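Local atomic coordinates of catalase (Corynebacterium glutamicum, PDB entry 4B7H), a protein that breaks down hydrogen peroxide into water and oxygen at a haem iron, here blocked by bound nitric oxide, and also carries NADPH. Residues A[152-157]-A[177-182]. Sequence-based numbering, arbitrary orientation.
Sequences GMKFPD and WDFWTR. With HEM (protoporphyrin IX containing Fe), chain E; NO (nitric oxide), chain F.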
loop_
_atom_site.group_PDB
_atom_site.type_symbol
_atom_site.label_atom_id
_atom_site.label_comp_id
_atom_site.label_asym_id
_atom_site.label_seq_id
_atom_site.Cartn_x
_atom_site.Cartn_y
_atom_site.Cartn_z
ATOM N N GLY A 152 -13.585 20.251 14.105
ATOM C CA GLY A 152 -13.127 19.034 13.461
ATOM C C GLY A 152 -12.640 17.967 14.416
ATOM O O GLY A 152 -12.628 16.785 14.071
ATOM N N MET A 153 -12.242 18.371 15.621
ATOM C CA MET A 153 -11.823 17.414 16.637
ATOM C C MET A 153 -12.922 16.371 16.897
ATOM O O MET A 153 -12.627 15.226 17.244
ATOM C CB MET A 153 -11.480 18.145 17.937
ATOM C CG MET A 153 -10.961 17.229 19.045
ATOM S SD MET A 153 -9.421 16.387 18.620
ATOM C CE MET A 153 -8.246 17.681 19.023
ATOM N N LYS A 154 -14.180 16.767 16.703
ATOM C CA LYS A 154 -15.322 15.909 17.003
ATOM C C LYS A 154 -15.807 15.071 15.816
ATOM O O LYS A 154 -16.670 14.201 15.977
ATOM C CB LYS A 154 -16.479 16.771 17.527
ATOM C CG LYS A 154 -16.233 17.339 18.915
ATOM C CD LYS A 154 -17.267 16.846 19.917
ATOM C CE LYS A 154 -17.265 15.320 20.061
ATOM N NZ LYS A 154 -16.037 14.799 20.730
ATOM N N PHE A 155 -15.268 15.330 14.630
ATOM C CA PHE A 155 -15.787 14.693 13.425
ATOM C C PHE A 155 -15.668 13.157 13.425
ATOM O O PHE A 155 -16.655 12.472 13.121
ATOM C CB PHE A 155 -15.180 15.353 12.184
ATOM C CG PHE A 155 -15.588 14.722 10.893
ATOM C CD1 PHE A 155 -16.821 14.994 10.326
ATOM C CD2 PHE A 155 -14.720 13.872 10.229
ATOM C CE1 PHE A 155 -17.183 14.428 9.110
ATOM C CE2 PHE A 155 -15.073 13.297 9.023
ATOM C CZ PHE A 155 -16.301 13.581 8.457
ATOM N N PRO A 156 -14.489 12.604 13.787
ATOM C CA PRO A 156 -14.417 11.133 13.824
ATOM C C PRO A 156 -15.373 10.517 14.849
ATOM O O PRO A 156 -15.856 9.412 14.628
ATOM C CB PRO A 156 -12.950 10.863 14.184
ATOM C CG PRO A 156 -12.226 12.049 13.604
ATOM C CD PRO A 156 -13.149 13.206 13.935
ATOM N N ASP A 157 -15.666 11.226 15.936
ATOM C CA ASP A 157 -16.638 10.730 16.904
ATOM C C ASP A 157 -18.021 10.622 16.279
ATOM O O ASP A 157 -18.708 9.604 16.414
ATOM C CB ASP A 157 -16.686 11.641 18.131
ATOM C CG ASP A 157 -15.369 11.683 18.856
ATOM O OD1 ASP A 157 -14.901 10.602 19.286
ATOM O OD2 ASP A 157 -14.802 12.786 18.999
ATOM N N TRP A 177 -27.957 8.314 19.007
ATOM C CA TRP A 177 -28.624 9.287 19.868
ATOM C C TRP A 177 -27.809 9.631 21.112
ATOM O O TRP A 177 -27.894 10.757 21.617
ATOM C CB TRP A 177 -30.024 8.804 20.243
ATOM C CG TRP A 177 -30.953 8.854 19.076
ATOM C CD1 TRP A 177 -31.373 7.806 18.303
ATOM C CD2 TRP A 177 -31.541 10.029 18.514
ATOM N NE1 TRP A 177 -32.200 8.262 17.301
ATOM C CE2 TRP A 177 -32.318 9.624 17.412
ATOM C CE3 TRP A 177 -31.499 11.390 18.846
ATOM C CZ2 TRP A 177 -33.043 10.530 16.635
ATOM C CZ3 TRP A 177 -32.205 12.285 18.068
ATOM C CH2 TRP A 177 -32.975 11.852 16.982
ATOM N N ASP A 178 -27.028 8.677 21.618
ATOM C CA ASP A 178 -26.132 8.973 22.735
ATOM C C ASP A 178 -25.162 10.070 22.305
ATOM O O ASP A 178 -24.973 11.060 23.021
ATOM C CB ASP A 178 -25.368 7.720 23.177
ATOM C CG ASP A 178 -24.587 7.929 24.465
ATOM O OD1 ASP A 178 -25.113 8.591 25.384
ATOM O OD2 ASP A 178 -23.439 7.431 24.554
ATOM N N PHE A 179 -24.575 9.920 21.117
ATOM C CA PHE A 179 -23.658 10.945 20.632
ATOM C C PHE A 179 -24.377 12.269 20.400
ATOM O O PHE A 179 -23.932 13.310 20.893
ATOM C CB PHE A 179 -22.924 10.540 19.350
ATOM C CG PHE A 179 -22.020 11.633 18.832
ATOM C CD1 PHE A 179 -20.767 11.837 19.406
ATOM C CD2 PHE A 179 -22.445 12.501 17.832
ATOM C CE1 PHE A 179 -19.942 12.864 18.976
ATOM C CE2 PHE A 179 -21.622 13.541 17.399
ATOM C CZ PHE A 179 -20.364 13.716 17.973
ATOM N N TRP A 180 -25.481 12.237 19.658
ATOM C CA TRP A 180 -26.183 13.477 19.324
ATOM C C TRP A 180 -26.620 14.265 20.559
ATOM O O TRP A 180 -26.438 15.483 20.613
ATOM C CB TRP A 180 -27.387 13.201 18.432
ATOM C CG TRP A 180 -27.085 13.064 16.958
ATOM C CD1 TRP A 180 -26.087 13.684 16.244
ATOM C CD2 TRP A 180 -27.823 12.275 16.013
ATOM N NE1 TRP A 180 -26.163 13.315 14.912
ATOM C CE2 TRP A 180 -27.218 12.454 14.749
ATOM C CE3 TRP A 180 -28.935 11.432 16.116
ATOM C CZ2 TRP A 180 -27.698 11.826 13.594
ATOM C CZ3 TRP A 180 -29.403 10.803 14.975
ATOM C CH2 TRP A 180 -28.786 11.002 13.729
ATOM N N THR A 181 -27.194 13.584 21.550
ATOM C CA THR A 181 -27.634 14.291 22.758
ATOM C C THR A 181 -26.482 14.772 23.636
ATOM O O THR A 181 -26.640 15.729 24.396
ATOM C CB THR A 181 -28.609 13.458 23.620
ATOM O OG1 THR A 181 -27.944 12.289 24.116
ATOM C CG2 THR A 181 -29.838 13.066 22.821
ATOM N N ARG A 182 -25.332 14.106 23.557
ATOM C CA ARG A 182 -24.170 14.547 24.319
ATOM C C ARG A 182 -23.367 15.601 23.555
ATOM O O ARG A 182 -22.483 16.243 24.122
ATOM C CB ARG A 182 -23.304 13.354 24.735
ATOM C CG ARG A 182 -23.998 12.452 25.753
ATOM C CD ARG A 182 -23.157 11.242 26.170
ATOM N NE ARG A 182 -23.919 10.439 27.116
ATOM C CZ ARG A 182 -23.997 10.701 28.416
ATOM N NH1 ARG A 182 -23.326 11.727 28.930
ATOM N NH2 ARG A 182 -24.747 9.942 29.204
HETATM C CHA HEM E . -15.969 13.091 2.157
HETATM C CHB HEM E . -13.474 14.739 5.975
HETATM C CHC HEM E . -17.204 17.620 7.079
HETATM C CHD HEM E . -18.811 17.039 2.578
HETATM C C1A HEM E . -14.982 13.271 3.094
HETATM C C2A HEM E . -13.695 12.601 3.111
HETATM C C3A HEM E . -13.010 13.078 4.161
HETATM C C4A HEM E . -13.835 14.046 4.842
HETATM C CMA HEM E . -11.595 12.713 4.621
HETATM C CAA HEM E . -13.229 11.552 2.077
HETATM C CBA HEM E . -12.584 12.262 0.896
HETATM C CGA HEM E . -11.931 11.310 -0.071
HETATM O O1A HEM E . -12.015 11.589 -1.294
HETATM O O2A HEM E . -11.325 10.290 0.346
HETATM C C1B HEM E . -14.270 15.648 6.634
HETATM C C2B HEM E . -13.952 16.312 7.878
HETATM C C3B HEM E . -15.006 17.094 8.192
HETATM C C4B HEM E . -15.991 16.956 7.142
HETATM C CMB HEM E . -12.640 16.095 8.659
HETATM C CAB HEM E . -15.215 18.043 9.387
HETATM C CBB HEM E . -14.198 18.627 10.020
HETATM C C1C HEM E . -17.876 17.856 5.892
HETATM C C2C HEM E . -18.748 18.976 5.571
HETATM C C3C HEM E . -19.186 18.795 4.313
HETATM C C4C HEM E . -18.586 17.578 3.811
HETATM C CMC HEM E . -19.100 20.130 6.543
HETATM C CAC HEM E . -20.091 19.692 3.433
HETATM C CBC HEM E . -20.158 21.025 3.585
HETATM C C1D HEM E . -18.248 15.889 2.098
HETATM C C2D HEM E . -18.605 15.316 0.841
HETATM C C3D HEM E . -17.736 14.097 0.695
HETATM C C4D HEM E . -16.917 14.045 1.875
HETATM C CMD HEM E . -19.657 15.823 -0.143
HETATM C CAD HEM E . -17.735 13.159 -0.504
HETATM C CBD HEM E . -16.958 13.828 -1.636
HETATM C CGD HEM E . -17.081 12.903 -2.811
HETATM O O1D HEM E . -16.054 12.332 -3.255
HETATM O O2D HEM E . -18.225 12.715 -3.297
HETATM N NA HEM E . -15.037 14.156 4.160
HETATM N NB HEM E . -15.516 16.055 6.210
HETATM N NC HEM E . -17.794 17.023 4.788
HETATM N ND HEM E . -17.256 15.116 2.694
HETATM FE FE HEM E . -16.442 15.557 4.480
HETATM N N NO F . -17.495 14.521 5.317
HETATM O O NO F . -18.260 14.281 6.089
#
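Lys-154 NZ, on the side chain whose last methylene, CE, rests against Phe-179, is gripped from several sides: it bonds Asp-157 OD2 in a 2.9 Å salt bridge, Glu-33 O and Asn-34 OD1 of the second subunit, and Ser-398 O of the third. The ammonium group meets Asp-157 OD2 from well above the carboxylate plane, 54° out of it, and that same oxygen also pairs with Lys-55 of the second subunit. An ammonium group held by carboxylate, side-chain amide and backbone carbonyl oxygens from three chains illustrates how a tetramer can turn ion pairs into subunit contacts. Between the two segments themselves the contact is apolar. Phe-179 swings its ring away from its own backbone N (chi1 178°, CG trans to it), and CE1 comes 3.6 Å from Asp-157 CB. The lysine approaches the ring at its edge, near the ring plane, with Lys-154 CE 3.8 Å from Phe-179 CE1. One ring face lies against the backbone of Asp-157, whose carbonyl carbon sits toward the rim.

The same short turn serves the haem on its other side. Phe-155 points away from Phe-179 and lays its ring face on the porphyrin, HEM C3B standing over the ring centre, while Phe-155 CZ is 3.2 Å from the nitric oxide O. Helix 173-182 thus packs, through Phe-179, against helix 155-162 and the 3-10 turn that leads into it, where Phe-158 and Ser-161 of the helix also touch Phe-179; on its far side, Trp-177 and Thr-181 meet helix 487-498.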